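Local coordinates for SPI-1 type 3 secretion system secretin (Salmonella enterica subsp. enterica serovar Typhimurium, PDB 4G08), which forms a ring-shaped multimer with an apparent central pore in the outer membrane, as part of the injectisome that delivers bacterial effector proteins into host cells, at residues R89-V93 with V137-V141. Numbering follows the deposited sequence.
Sequences RNAVV and VDMVV
Val137 CG1 makes the tightest apolar packing of this contact, 3.6 Å from Ala91 CB and equally near the aliphatic chain of Arg89 at CG. With CG1 anti to the backbone N of Val137, the two methyls divide the strand between them: CG1 fits between Ala91 CB and Arg89 CG, and CG2 lies 3.7 Å from Arg89 O. One turn later the other branch does the touching, Val141 CG2 meeting Val93 CG2 at 3.8 Å but staying 4.4 Å from Ala91 CB. Arg89, Ala91 and Val93 are alternate residues and all turn their CB toward the helix, whereas Asn90 and Val92 turn away on the other sheet face. Strand 89-94 forms one edge of a three-stranded antiparallel sheet, hydrogen-bonded to strand 127-132, and helix 134-150 packs on one face of it. The short segments run nearly parallel, 6° apart with axes 9.7 Å from each other, within the secretin short domain that follows the N0 domain in this periplasmic fragment. Val130 and Phe128 of the central strand continue the apolar layer beside Ala91 and Val93. Toward solvent the contact becomes polar and less complete. The partly exposed Arg89 extends from CG to NE, passing over Val137 CG1, which rests under one guanidinium face, offset toward its rim. At the guanidinium edge, NH1 reaches OD1 of the exposed Asp138 at 2.7 Å, forming a salt bridge. Its hydrogen-bond component is weak, bent to 128° at the hydrogen, and the guanidinium and carboxylate planes are 54° apart, a pairing through one nitrogen and one oxygen rather than a flat two-pronged one.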
ATOM      1  N   ARG A  89      -3.461   2.527   8.149  1.00 17.08           N
ATOM      2  CA  ARG A  89      -4.104   1.589   9.058  1.00 22.04           C
ATOM      3  C   ARG A  89      -3.060   0.814   9.837  1.00 23.95           C
ATOM      4  O   ARG A  89      -2.096   0.300   9.268  1.00 18.07           O
ATOM      5  CB  ARG A  89      -5.027   0.619   8.312  1.00 25.24           C
ATOM      6  CG  ARG A  89      -5.619  -0.454   9.227  1.00 28.83           C
ATOM      7  CD  ARG A  89      -6.986  -0.998   8.814  1.00 43.64           C
ATOM      8  NE  ARG A  89      -7.533  -1.868   9.879  1.00 45.64           N
ATOM      9  CZ  ARG A  89      -7.908  -3.145   9.688  1.00 50.96           C
ATOM     10  NH1 ARG A  89      -8.181  -3.593   8.471  1.00 46.30           N
ATOM     11  NH2 ARG A  89      -8.105  -3.943  10.733  1.00 49.16           N
ATOM     12  N   ASN A  90      -3.170   0.865  11.157  1.00 23.30           N
ATOM     13  CA  ASN A  90      -2.290   0.095  12.013  1.00 21.02           C
ATOM     14  C   ASN A  90      -3.035  -1.080  12.614  1.00 24.57           C
ATOM     15  O   ASN A  90      -4.012  -0.902  13.340  1.00 25.72           O
ATOM     16  CB  ASN A  90      -1.738   0.973  13.129  1.00 22.59           C
ATOM     17  CG  ASN A  90      -0.898   2.116  12.607  1.00 31.15           C
ATOM     18  OD1 ASN A  90       0.247   1.930  12.209  1.00 27.25           O
ATOM     19  ND2 ASN A  90      -1.483   3.300  12.561  1.00 33.28           N
ATOM     20  N   ALA A  91      -2.631  -2.281  12.233  1.00 19.27           N
ATOM     21  CA  ALA A  91      -3.376  -3.464  12.598  1.00 22.63           C
ATOM     22  C   ALA A  91      -2.539  -4.422  13.407  1.00 20.74           C
ATOM     23  O   ALA A  91      -1.316  -4.466  13.287  1.00 22.55           O
ATOM     24  CB  ALA A  91      -3.894  -4.151  11.358  1.00 29.83           C
ATOM     25  N   VAL A  92      -3.209  -5.117  14.311  1.00 22.58           N
ATOM     26  CA  VAL A  92      -2.662  -6.289  14.945  1.00 18.68           C
ATOM     27  C   VAL A  92      -3.519  -7.471  14.533  1.00 17.45           C
ATOM     28  O   VAL A  92      -4.733  -7.332  14.374  1.00 22.88           O
ATOM     29  CB  VAL A  92      -2.745  -6.162  16.465  1.00 26.88           C
ATOM     30  CG1 VAL A  92      -4.199  -6.174  16.903  1.00 25.89           C
ATOM     31  CG2 VAL A  92      -1.955  -7.275  17.130  1.00 27.54           C
ATOM     32  N   VAL A  93      -2.854  -8.536  14.114  1.00 18.78           N
ATOM     33  CA  VAL A  93      -3.509  -9.613  13.396  1.00 18.52           C
ATOM     34  C   VAL A  93      -3.110 -10.926  14.033  1.00 19.65           C
ATOM     35  O   VAL A  93      -1.947 -11.125  14.383  1.00 20.39           O
ATOM     36  CB  VAL A  93      -3.077  -9.646  11.924  1.00 17.43           C
ATOM     37  CG1 VAL A  93      -3.907 -10.645  11.145  1.00 17.45           C
ATOM     38  CG2 VAL A  93      -3.204  -8.268  11.309  1.00 23.85           C
ATOM     39  N   VAL A 137      -3.785  -3.445   4.147  1.00 11.83           N
ATOM     40  CA  VAL A 137      -3.939  -4.037   5.460  1.00 14.63           C
ATOM     41  C   VAL A 137      -5.181  -4.913   5.503  1.00 16.23           C
ATOM     42  O   VAL A 137      -5.155  -6.020   6.037  1.00 12.88           O
ATOM     43  CB  VAL A 137      -4.039  -2.950   6.537  1.00 17.34           C
ATOM     44  CG1 VAL A 137      -4.397  -3.569   7.875  1.00 21.40           C
ATOM     45  CG2 VAL A 137      -2.723  -2.199   6.638  1.00 16.86           C
ATOM     46  N   ASP A 138      -6.227  -4.482   4.812  1.00 13.75           N
ATOM     47  CA  ASP A 138      -7.457  -5.261   4.752  1.00 15.13           C
ATOM     48  C   ASP A 138      -7.198  -6.613   4.103  1.00 16.60           C
ATOM     49  O   ASP A 138      -7.686  -7.645   4.560  1.00 13.25           O
ATOM     50  CB  ASP A 138      -8.518  -4.514   3.951  1.00 15.03           C
ATOM     51  CG  ASP A 138      -9.101  -3.342   4.706  1.00 33.84           C
ATOM     52  OD1 ASP A 138      -8.828  -3.211   5.918  1.00 30.39           O
ATOM     53  OD2 ASP A 138      -9.910  -2.603   4.109  1.00 34.93           O
ATOM     54  N   MET A 139      -6.414  -6.602   3.038  1.00 13.16           N
ATOM     55  CA  MET A 139      -5.988  -7.827   2.399  1.00 15.23           C
ATOM     56  C   MET A 139      -5.188  -8.689   3.363  1.00 16.72           C
ATOM     57  O   MET A 139      -5.399  -9.895   3.446  1.00 11.79           O
ATOM     58  CB  MET A 139      -5.152  -7.493   1.173  1.00 16.22           C
ATOM     59  CG  MET A 139      -4.778  -8.685   0.317  1.00 19.64           C
ATOM     60  SD  MET A 139      -3.214  -9.423   0.803  1.00 19.53           S
ATOM     61  CE  MET A 139      -2.174  -7.980   0.683  1.00 19.71           C
ATOM     62  N   VAL A 140      -4.274  -8.085   4.112  1.00 13.62           N
ATOM     63  CA  VAL A 140      -3.404  -8.891   4.959  1.00  8.35           C
ATOM     64  C   VAL A 140      -4.210  -9.561   6.059  1.00 11.38           C
ATOM     65  O   VAL A 140      -4.047 -10.745   6.341  1.00 13.62           O
ATOM     66  CB  VAL A 140      -2.283  -8.064   5.593  1.00 11.58           C
ATOM     67  CG1 VAL A 140      -1.585  -8.893   6.647  1.00 13.52           C
ATOM     68  CG2 VAL A 140      -1.294  -7.618   4.534  1.00 11.86           C
ATOM     69  N   VAL A 141      -5.126  -8.804   6.636  1.00 13.65           N
ATOM     70  CA  VAL A 141      -6.006  -9.324   7.658  1.00 15.53           C
ATOM     71  C   VAL A 141      -6.890 -10.442   7.122  1.00 17.40           C
ATOM     72  O   VAL A 141      -7.031 -11.482   7.764  1.00 16.26           O
ATOM     73  CB  VAL A 141      -6.889  -8.200   8.193  1.00 20.54           C
ATOM     74  CG1 VAL A 141      -7.991  -8.763   9.070  1.00 21.56           C
ATOM     75  CG2 VAL A 141      -6.037  -7.209   8.959  1.00 17.68           C
TER